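Local coordinates for glycoprotein (Chandipura virus, PDB 5MDM), which probably attaches the virion to host receptors and, once acidified in the endosome, drives fusion of the viral and endosomal membranes as a class III fusion glycoprotein, at residues A[132-143]-A[167-178]; A[43-51]-A[262-270]. One frame throughout, in Å; residues are numbered along the deposited sequence.

Contact 1 is nested along the chain inside the loop that contact 2 closes: the order is 43-51, 132-143, 167-178 and then 262-270. Their centres lie about 18 Å apart. Contact 1 ties the short hairpin of strands 135-137 and 142-144 to the segment that leaves strand 165-169, whereas contact 2 joins the end of strand 36-49 to the loop before helix 270-295. The two meet directly, Tyr139 OH probably hydrogen-bonding to Val262 N at 2.6 Å. Segments 43-51 and 132-143 both belong to the region assigned, by similarity, to the fusion peptide; 262-270 belongs to one assigned to trimerization, so contact 2 connects these two parts of the glycoprotein.

Contact 1. Residues A[132-143]-A[167-178]; sequences HHVGVDDYRGHW and WIPADQTKKNIC
Trp143 lies between Ile177 and Trp167 in an aromatic and aliphatic cluster. Trp167 presents the edge of its six-membered ring to one face of the Trp143 indole, an edge-to-face pair with planes at 67° and centroids of the Trp143 five-membered and Trp167 six-membered rings 4.7 Å apart. Over the opposite face, Ile177 makes a CH-pi contact, its CD1 3.5 Å from the centroid of the Trp143 five-membered ring. A chi1 of -175° swings the Trp167 indole toward 132-143, where Val134 CG1 lies over one face, 3.8 Å from the centroid of its five-membered ring.

A single hydrogen bond crosses the contact: Trp167 NE1 donates almost straight to His132 O at 3.0 Å, with the acceptor close to the indole plane. Trp143 NE1 instead donates to Gln155 O.

In the hairpin, Gly141 and His142 face Asp137 in a G1 beta bulge; Gly141 O lies 3.4 Å from Ile177 CB. Asp138, a site of vimentin interaction, brings OD2 to 3.6 Å from Cys178 CA and bonds to Gly179 N.

Cys158 of strand 158-159 touches both tryptophans, Ile168 faces helix 89-101, and the disulfide from Cys178 to Cys223 ties the end of 167-178 to the residue just after strand 218-222.

Contact 2. Residues A[43-51]-A[262-270]; sequences SSTPIGATP and VRSTLQSDG
Thr45 and Thr265 meet through their hydroxyls where the end of strand 36-49, an outermost strand of a four-stranded antiparallel sheet, passes the loop that leads through a 3-10 turn, 266-268, into helix 270-295. Thr265 OG1 donates to Thr45 OG1 at 2.7 Å, and Thr45 OG1 is also hydrogen-bonded to Trp235 O, so two bonds grip this hydroxyl. The two side chains cross at about a right angle. In Thr45 the hydroxyl stands opposite the backbone N (chi1 -156°), while Thr265 OG1 is anti to its own carbonyl carbon (chi1 -69°), and the two oxygens thereby face each other. Thr45 CG2 approaches the same hydroxyl, 3.5 Å from Thr265 OG1.

One residue further along the strand, the backbone adds a nearly linear bond from Thr265 N to Pro46 O, 2.9 Å long. Thr265 is therefore held to the strand by both its main chain and its side chain. Ser264 turns its hydroxyl alongside Gly48, with OG 3.3 Å from Gly48 CA. The neighbouring Gly48 N is close as well, but the angle is too poor for a hydrogen bond.

At the end of the loop, Asp269 is the N-cap of helix 270-295: its OD2 accepts from Ala271 N, while OD1 forms a salt bridge with Lys293 of the second subunit. Just before this cap, the Ser268 side chain folds back over its own turn. Its OG sits between the backbone N and the carbonyl carbon, donates to Thr265 O at 2.8 Å, and rests 3.6 Å from Ile47 CB.

Contact 1. Residues A[132-143]-A[167-178]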
loop_
_atom_site.group_PDB
_atom_site.type_symbol
_atom_site.label_atom_id
_atom_site.label_comp_id
_atom_site.label_asym_id
_atom_site.label_seq_id
_atom_site.Cartn_x
_atom_site.Cartn_y
_atom_site.Cartn_z
ATOM N N HIS A 132 -14.119 2.236 -25.573
ATOM C CA HIS A 132 -14.435 3.210 -24.533
ATOM C C HIS A 132 -14.879 2.525 -23.238
ATOM O O HIS A 132 -15.856 1.776 -23.221
ATOM C CB HIS A 132 -15.520 4.173 -25.022
ATOM C CG HIS A 132 -16.010 5.120 -23.973
ATOM N ND1 HIS A 132 -15.167 5.748 -23.081
ATOM C CD2 HIS A 132 -17.260 5.552 -23.677
ATOM C CE1 HIS A 132 -15.876 6.521 -22.278
ATOM N NE2 HIS A 132 -17.148 6.421 -22.618
ATOM N N HIS A 133 -14.156 2.787 -22.156
ATOM C CA HIS A 133 -14.467 2.190 -20.860
ATOM C C HIS A 133 -15.465 3.043 -20.075
ATOM O O HIS A 133 -15.330 4.266 -20.009
ATOM C CB HIS A 133 -13.182 1.995 -20.052
ATOM C CG HIS A 133 -13.407 1.497 -18.659
ATOM N ND1 HIS A 133 -13.694 2.338 -17.605
ATOM C CD2 HIS A 133 -13.369 0.247 -18.141
ATOM C CE1 HIS A 133 -13.834 1.627 -16.501
ATOM N NE2 HIS A 133 -13.639 0.355 -16.799
ATOM N N VAL A 134 -16.464 2.392 -19.483
ATOM C CA VAL A 134 -17.483 3.093 -18.706
ATOM C C VAL A 134 -17.549 2.568 -17.276
ATOM O O VAL A 134 -16.965 1.535 -16.955
ATOM C CB VAL A 134 -18.881 2.967 -19.349
ATOM C CG1 VAL A 134 -18.803 3.246 -20.839
ATOM C CG2 VAL A 134 -19.464 1.589 -19.098
ATOM N N GLY A 135 -18.265 3.285 -16.418
ATOM C CA GLY A 135 -18.398 2.885 -15.031
ATOM C C GLY A 135 -19.595 1.984 -14.803
ATOM O O GLY A 135 -20.382 1.748 -15.720
ATOM N N VAL A 136 -19.734 1.487 -13.575
ATOM C CA VAL A 136 -20.832 0.592 -13.221
ATOM C C VAL A 136 -21.469 1.010 -11.902
ATOM O O VAL A 136 -20.767 1.272 -10.931
ATOM C CB VAL A 136 -20.340 -0.870 -13.073
ATOM C CG1 VAL A 136 -21.433 -1.763 -12.508
ATOM C CG2 VAL A 136 -19.860 -1.417 -14.399
ATOM N N ASP A 137 -22.796 1.083 -11.868
ATOM C CA ASP A 137 -23.499 1.169 -10.594
ATOM C C ASP A 137 -23.770 -0.253 -10.113
ATOM O O ASP A 137 -24.733 -0.884 -10.542
ATOM C CB ASP A 137 -24.817 1.935 -10.734
ATOM C CG ASP A 137 -25.485 2.216 -9.388
ATOM O OD1 ASP A 137 -25.192 1.515 -8.394
ATOM O OD2 ASP A 137 -26.318 3.145 -9.324
ATOM N N ASP A 138 -22.920 -0.751 -9.222
ATOM C CA ASP A 138 -23.076 -2.105 -8.700
ATOM C C ASP A 138 -24.371 -2.267 -7.911
ATOM O O ASP A 138 -24.885 -3.375 -7.770
ATOM C CB ASP A 138 -21.887 -2.488 -7.815
ATOM C CG ASP A 138 -20.622 -2.742 -8.610
ATOM O OD1 ASP A 138 -19.520 -2.547 -8.052
ATOM O OD2 ASP A 138 -20.728 -3.141 -9.790
ATOM N N TYR A 139 -24.898 -1.162 -7.397
ATOM C CA TYR A 139 -26.064 -1.231 -6.523
ATOM C C TYR A 139 -27.372 -1.270 -7.303
ATOM O O TYR A 139 -28.309 -1.966 -6.923
ATOM C CB TYR A 139 -26.051 -0.080 -5.512
ATOM C CG TYR A 139 -24.778 -0.034 -4.700
ATOM C CD1 TYR A 139 -24.625 -0.822 -3.567
ATOM C CD2 TYR A 139 -23.720 0.775 -5.081
ATOM C CE1 TYR A 139 -23.455 -0.792 -2.829
ATOM C CE2 TYR A 139 -22.549 0.811 -4.354
ATOM C CZ TYR A 139 -22.421 0.029 -3.231
ATOM O OH TYR A 139 -21.251 0.070 -2.514
ATOM N N ARG A 140 -27.426 -0.530 -8.404
ATOM C CA ARG A 140 -28.630 -0.476 -9.223
ATOM C C ARG A 140 -28.505 -1.375 -10.448
ATOM O O ARG A 140 -29.469 -1.577 -11.182
ATOM C CB ARG A 140 -28.932 0.965 -9.633
ATOM C CG ARG A 140 -29.181 1.901 -8.456
ATOM C CD ARG A 140 -29.814 3.200 -8.914
ATOM N NE ARG A 140 -30.943 2.957 -9.809
ATOM C CZ ARG A 140 -32.183 2.697 -9.401
ATOM N NH1 ARG A 140 -32.459 2.643 -8.105
ATOM N NH2 ARG A 140 -33.145 2.489 -10.290
ATOM N N GLY A 141 -27.309 -1.909 -10.663
ATOM C CA GLY A 141 -27.088 -2.909 -11.692
ATOM C C GLY A 141 -27.113 -2.408 -13.123
ATOM O O GLY A 141 -27.581 -3.108 -14.021
ATOM N N HIS A 142 -26.603 -1.203 -13.347
ATOM C CA HIS A 142 -26.530 -0.675 -14.702
ATOM C C HIS A 142 -25.227 0.065 -14.998
ATOM O O HIS A 142 -24.508 0.478 -14.084
ATOM C CB HIS A 142 -27.744 0.208 -15.014
ATOM C CG HIS A 142 -27.982 1.299 -14.019
ATOM N ND1 HIS A 142 -29.203 1.496 -13.413
ATOM C CD2 HIS A 142 -27.162 2.262 -13.533
ATOM C CE1 HIS A 142 -29.126 2.529 -12.593
ATOM N NE2 HIS A 142 -27.897 3.010 -12.645
ATOM N N TRP A 143 -24.925 0.214 -16.286
ATOM C CA TRP A 143 -23.753 0.964 -16.717
ATOM C C TRP A 143 -23.950 2.439 -16.399
ATOM O O TRP A 143 -25.079 2.915 -16.286
ATOM C CB TRP A 143 -23.522 0.804 -18.217
ATOM C CG TRP A 143 -23.507 -0.610 -18.708
ATOM C CD1 TRP A 143 -24.443 -1.214 -19.499
ATOM C CD2 TRP A 143 -22.501 -1.594 -18.456
ATOM N NE1 TRP A 143 -24.082 -2.514 -19.755
ATOM C CE2 TRP A 143 -22.895 -2.774 -19.122
ATOM C CE3 TRP A 143 -21.308 -1.595 -17.728
ATOM C CZ2 TRP A 143 -22.137 -3.942 -19.083
ATOM C CZ3 TRP A 143 -20.557 -2.756 -17.689
ATOM C CH2 TRP A 143 -20.974 -3.914 -18.363
ATOM N N TRP A 167 -23.018 2.277 -27.642
ATOM C CA TRP A 167 -22.023 1.610 -26.804
ATOM C C TRP A 167 -22.330 0.133 -26.582
ATOM O O TRP A 167 -23.440 -0.236 -26.194
ATOM C CB TRP A 167 -21.885 2.318 -25.458
ATOM C CG TRP A 167 -20.792 1.752 -24.605
ATOM C CD1 TRP A 167 -19.464 2.060 -24.666
ATOM C CD2 TRP A 167 -20.930 0.780 -23.560
ATOM N NE1 TRP A 167 -18.767 1.341 -23.724
ATOM C CE2 TRP A 167 -19.643 0.547 -23.033
ATOM C CE3 TRP A 167 -22.016 0.085 -23.019
ATOM C CZ2 TRP A 167 -19.414 -0.350 -21.993
ATOM C CZ3 TRP A 167 -21.785 -0.805 -21.987
ATOM C CH2 TRP A 167 -20.495 -1.013 -21.486
ATOM N N ILE A 168 -21.333 -0.709 -26.829
ATOM C CA ILE A 168 -21.468 -2.141 -26.617
ATOM C C ILE A 168 -20.472 -2.590 -25.559
ATOM O O ILE A 168 -19.286 -2.292 -25.663
ATOM C CB ILE A 168 -21.185 -2.926 -27.907
ATOM C CG1 ILE A 168 -21.833 -2.238 -29.105
ATOM C CG2 ILE A 168 -21.681 -4.357 -27.778
ATOM C CD1 ILE A 168 -23.337 -2.157 -29.012
ATOM N N PRO A 169 -20.947 -3.302 -24.527
ATOM C CA PRO A 169 -20.015 -3.866 -23.547
ATOM C C PRO A 169 -19.175 -4.960 -24.192
ATOM O O PRO A 169 -19.705 -5.752 -24.973
ATOM C CB PRO A 169 -20.943 -4.469 -22.494
ATOM C CG PRO A 169 -22.212 -4.748 -23.226
ATOM C CD PRO A 169 -22.346 -3.639 -24.218
ATOM N N ALA A 170 -17.885 -5.002 -23.872
ATOM C CA ALA A 170 -16.974 -5.975 -24.469
ATOM C C ALA A 170 -17.350 -7.406 -24.099
ATOM O O ALA A 170 -16.899 -8.361 -24.733
ATOM C CB ALA A 170 -15.545 -5.679 -24.063
ATOM N N ASP A 171 -18.173 -7.544 -23.066
ATOM C CA ASP A 171 -18.729 -8.833 -22.689
ATOM C C ASP A 171 -20.249 -8.746 -22.724
ATOM O O ASP A 171 -20.857 -8.104 -21.868
ATOM C CB ASP A 171 -18.252 -9.228 -21.293
ATOM C CG ASP A 171 -18.896 -10.507 -20.795
ATOM O OD1 ASP A 171 -19.284 -11.353 -21.631
ATOM O OD2 ASP A 171 -19.011 -10.668 -19.563
ATOM N N GLN A 172 -20.859 -9.390 -23.717
ATOM C CA GLN A 172 -22.309 -9.329 -23.883
ATOM C C GLN A 172 -23.026 -10.519 -23.252
ATOM O O GLN A 172 -24.147 -10.849 -23.638
ATOM C CB GLN A 172 -22.682 -9.213 -25.362
ATOM C CG GLN A 172 -22.131 -7.971 -26.041
ATOM C CD GLN A 172 -22.718 -7.752 -27.421
ATOM O OE1 GLN A 172 -21.993 -7.509 -28.384
ATOM N NE2 GLN A 172 -24.041 -7.834 -27.523
ATOM N N THR A 173 -22.374 -11.157 -22.282
ATOM C CA THR A 173 -22.986 -12.259 -21.545
ATOM C C THR A 173 -24.200 -11.766 -20.767
ATOM O O THR A 173 -24.067 -11.044 -19.777
ATOM C CB THR A 173 -21.991 -12.921 -20.576
ATOM O OG1 THR A 173 -20.933 -13.538 -21.322
ATOM C CG2 THR A 173 -22.689 -13.975 -19.733
ATOM N N LYS A 174 -25.382 -12.166 -21.226
ATOM C CA LYS A 174 -26.644 -11.695 -20.663
ATOM C C LYS A 174 -26.806 -12.052 -19.185
ATOM O O LYS A 174 -27.617 -12.905 -18.826
ATOM C CB LYS A 174 -27.827 -12.234 -21.478
ATOM C CG LYS A 174 -27.811 -11.810 -22.942
ATOM C CD LYS A 174 -28.960 -12.426 -23.726
ATOM C CE LYS A 174 -28.891 -12.041 -25.197
ATOM N NZ LYS A 174 -29.957 -12.698 -26.002
ATOM N N LYS A 175 -26.025 -11.393 -18.336
ATOM C CA LYS A 175 -26.133 -11.566 -16.894
ATOM C C LYS A 175 -26.178 -10.203 -16.219
ATOM O O LYS A 175 -26.449 -9.193 -16.869
ATOM C CB LYS A 175 -24.963 -12.392 -16.355
ATOM C CG LYS A 175 -24.963 -13.841 -16.812
ATOM C CD LYS A 175 -23.753 -14.592 -16.283
ATOM C CE LYS A 175 -23.710 -16.011 -16.826
ATOM N NZ LYS A 175 -22.456 -16.716 -16.447
ATOM N N ASN A 176 -25.909 -10.176 -14.917
ATOM C CA ASN A 176 -25.936 -8.930 -14.157
ATOM C C ASN A 176 -24.799 -7.983 -14.521
ATOM O O ASN A 176 -23.655 -8.403 -14.681
ATOM C CB ASN A 176 -25.903 -9.212 -12.655
ATOM C CG ASN A 176 -27.142 -9.934 -12.170
ATOM O OD1 ASN A 176 -28.184 -9.318 -11.939
ATOM N ND2 ASN A 176 -27.034 -11.248 -12.003
ATOM N N ILE A 177 -25.120 -6.703 -14.653
ATOM C CA ILE A 177 -24.096 -5.684 -14.811
ATOM C C ILE A 177 -23.399 -5.453 -13.471
ATOM O O ILE A 177 -24.010 -4.990 -12.505
ATOM C CB ILE A 177 -24.690 -4.367 -15.322
ATOM C CG1 ILE A 177 -25.238 -4.561 -16.730
ATOM C CG2 ILE A 177 -23.643 -3.263 -15.316
ATOM C CD1 ILE A 177 -26.010 -3.382 -17.237
ATOM N N CYS A 178 -22.116 -5.791 -13.422
ATOM C CA CYS A 178 -21.357 -5.700 -12.188
ATOM C C CYS A 178 -19.914 -5.360 -12.498
ATOM O O CYS A 178 -19.314 -5.910 -13.418
ATOM C CB CYS A 178 -21.424 -7.025 -11.432
ATOM S SG CYS A 178 -20.917 -6.936 -9.705
#

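Contact 2. Residues A[43-51]-A[262-270]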
loop_
_atom_site.group_PDB
_atom_site.type_symbol
_atom_site.label_atom_id
_atom_site.label_comp_id
_atom_site.label_asym_id
_atom_site.label_seq_id
_atom_site.Cartn_x
_atom_site.Cartn_y
_atom_site.Cartn_z
ATOM N N SER A 43 -22.438 -18.918 0.302
ATOM C CA SER A 43 -22.557 -17.498 0.023
ATOM C C SER A 43 -21.513 -17.016 -0.978
ATOM O O SER A 43 -20.755 -17.797 -1.554
ATOM C CB SER A 43 -22.479 -16.690 1.323
ATOM O OG SER A 43 -22.556 -15.298 1.080
ATOM N N SER A 44 -21.492 -15.710 -1.175
ATOM C CA SER A 44 -20.631 -15.099 -2.158
ATOM C C SER A 44 -20.228 -13.752 -1.586
ATOM O O SER A 44 -21.035 -13.090 -0.936
ATOM C CB SER A 44 -21.405 -14.931 -3.465
ATOM O OG SER A 44 -20.641 -14.258 -4.444
ATOM N N THR A 45 -18.984 -13.350 -1.801
ATOM C CA THR A 45 -18.538 -12.055 -1.298
ATOM C C THR A 45 -17.641 -11.348 -2.307
ATOM O O THR A 45 -16.804 -11.982 -2.951
ATOM C CB THR A 45 -17.855 -12.171 0.095
ATOM O OG1 THR A 45 -17.947 -10.918 0.778
ATOM C CG2 THR A 45 -16.397 -12.580 -0.018
ATOM N N PRO A 46 -17.836 -10.030 -2.470
ATOM C CA PRO A 46 -17.049 -9.243 -3.424
ATOM C C PRO A 46 -15.599 -9.095 -2.969
ATOM O O PRO A 46 -15.343 -8.708 -1.834
ATOM C CB PRO A 46 -17.759 -7.893 -3.425
ATOM C CG PRO A 46 -18.417 -7.823 -2.105
ATOM C CD PRO A 46 -18.844 -9.210 -1.784
ATOM N N ILE A 47 -14.661 -9.409 -3.854
ATOM C CA ILE A 47 -13.251 -9.425 -3.496
ATOM C C ILE A 47 -12.443 -8.357 -4.211
ATOM O O ILE A 47 -11.215 -8.345 -4.130
ATOM C CB ILE A 47 -12.625 -10.764 -3.840
ATOM C CG1 ILE A 47 -12.648 -10.969 -5.356
ATOM C CG2 ILE A 47 -13.369 -11.855 -3.138
ATOM C CD1 ILE A 47 -12.071 -12.282 -5.791
ATOM N N GLY A 48 -13.124 -7.469 -4.920
ATOM C CA GLY A 48 -12.440 -6.384 -5.591
ATOM C C GLY A 48 -13.102 -5.937 -6.872
ATOM O O GLY A 48 -13.813 -6.702 -7.533
ATOM N N ALA A 49 -12.866 -4.678 -7.221
ATOM C CA ALA A 49 -13.359 -4.139 -8.473
ATOM C C ALA A 49 -12.398 -4.512 -9.580
ATOM O O ALA A 49 -11.210 -4.214 -9.515
ATOM C CB ALA A 49 -13.499 -2.640 -8.387
ATOM N N THR A 50 -12.910 -5.186 -10.590
ATOM C CA THR A 50 -12.103 -5.468 -11.759
ATOM C C THR A 50 -12.671 -4.684 -12.936
ATOM O O THR A 50 -13.691 -5.069 -13.504
ATOM C CB THR A 50 -12.063 -6.967 -12.052
ATOM O OG1 THR A 50 -13.400 -7.474 -12.087
ATOM C CG2 THR A 50 -11.289 -7.692 -10.955
ATOM N N PRO A 51 -12.007 -3.571 -13.296
ATOM C CA PRO A 51 -12.510 -2.566 -14.241
ATOM C C PRO A 51 -12.810 -3.139 -15.619
ATOM O O PRO A 51 -13.669 -2.615 -16.325
ATOM C CB PRO A 51 -11.355 -1.567 -14.333
ATOM C CG PRO A 51 -10.564 -1.781 -13.086
ATOM C CD PRO A 51 -10.651 -3.245 -12.831
ATOM N N VAL A 262 -21.111 -0.435 -0.016
ATOM C CA VAL A 262 -20.547 -1.721 0.361
ATOM C C VAL A 262 -19.071 -1.764 -0.025
ATOM O O VAL A 262 -18.696 -1.299 -1.102
ATOM C CB VAL A 262 -21.322 -2.867 -0.344
ATOM C CG1 VAL A 262 -20.412 -4.036 -0.686
ATOM C CG2 VAL A 262 -22.502 -3.313 0.501
ATOM N N ARG A 263 -18.231 -2.304 0.856
ATOM C CA ARG A 263 -16.805 -2.422 0.561
ATOM C C ARG A 263 -16.384 -3.847 0.208
ATOM O O ARG A 263 -17.024 -4.821 0.615
ATOM C CB ARG A 263 -15.962 -1.891 1.719
ATOM C CG ARG A 263 -16.322 -2.468 3.069
ATOM C CD ARG A 263 -15.459 -1.879 4.171
ATOM N NE ARG A 263 -14.143 -2.506 4.239
ATOM C CZ ARG A 263 -13.558 -2.886 5.368
ATOM N NH1 ARG A 263 -14.171 -2.698 6.525
ATOM N NH2 ARG A 263 -12.360 -3.451 5.341
ATOM N N SER A 264 -15.307 -3.956 -0.567
ATOM C CA SER A 264 -14.717 -5.247 -0.881
ATOM C C SER A 264 -14.249 -5.927 0.391
ATOM O O SER A 264 -13.843 -5.269 1.348
ATOM C CB SER A 264 -13.542 -5.094 -1.845
ATOM O OG SER A 264 -14.003 -4.849 -3.161
ATOM N N THR A 265 -14.325 -7.251 0.401
ATOM C CA THR A 265 -13.909 -8.023 1.555
ATOM C C THR A 265 -12.397 -7.929 1.691
ATOM O O THR A 265 -11.645 -8.499 0.897
ATOM C CB THR A 265 -14.383 -9.480 1.457
ATOM O OG1 THR A 265 -15.806 -9.519 1.604
ATOM C CG2 THR A 265 -13.766 -10.309 2.554
ATOM N N LEU A 266 -11.964 -7.175 2.695
ATOM C CA LEU A 266 -10.560 -6.837 2.847
ATOM C C LEU A 266 -9.746 -8.088 3.134
ATOM O O LEU A 266 -8.623 -8.240 2.653
ATOM C CB LEU A 266 -10.382 -5.802 3.959
ATOM C CG LEU A 266 -8.958 -5.318 4.256
ATOM C CD1 LEU A 266 -8.293 -4.720 3.024
ATOM C CD2 LEU A 266 -8.968 -4.312 5.392
ATOM N N GLN A 267 -10.337 -9.002 3.890
ATOM C CA GLN A 267 -9.612 -10.174 4.351
ATOM C C GLN A 267 -9.261 -11.165 3.247
ATOM O O GLN A 267 -8.481 -12.092 3.465
ATOM C CB GLN A 267 -10.372 -10.855 5.484
ATOM C CG GLN A 267 -10.121 -10.188 6.815
ATOM C CD GLN A 267 -8.644 -10.036 7.090
ATOM O OE1 GLN A 267 -7.890 -11.009 7.030
ATOM N NE2 GLN A 267 -8.213 -8.810 7.368
ATOM N N SER A 268 -9.819 -10.956 2.062
ATOM C CA SER A 268 -9.559 -11.845 0.946
ATOM C C SER A 268 -8.353 -11.374 0.153
ATOM O O SER A 268 -7.873 -12.085 -0.729
ATOM C CB SER A 268 -10.781 -11.928 0.037
ATOM O OG SER A 268 -10.976 -10.705 -0.650
ATOM N N ASP A 269 -7.870 -10.172 0.467
ATOM C CA ASP A 269 -6.706 -9.604 -0.209
ATOM C C ASP A 269 -5.461 -10.368 0.201
ATOM O O ASP A 269 -5.334 -10.779 1.348
ATOM C CB ASP A 269 -6.553 -8.115 0.108
ATOM C CG ASP A 269 -5.458 -7.454 -0.712
ATOM O OD1 ASP A 269 -5.705 -6.357 -1.258
ATOM O OD2 ASP A 269 -4.352 -8.026 -0.813
ATOM N N GLY A 270 -4.546 -10.557 -0.743
ATOM C CA GLY A 270 -3.370 -11.377 -0.520
ATOM C C GLY A 270 -2.465 -10.833 0.558
ATOM O O GLY A 270 -1.929 -11.590 1.368
#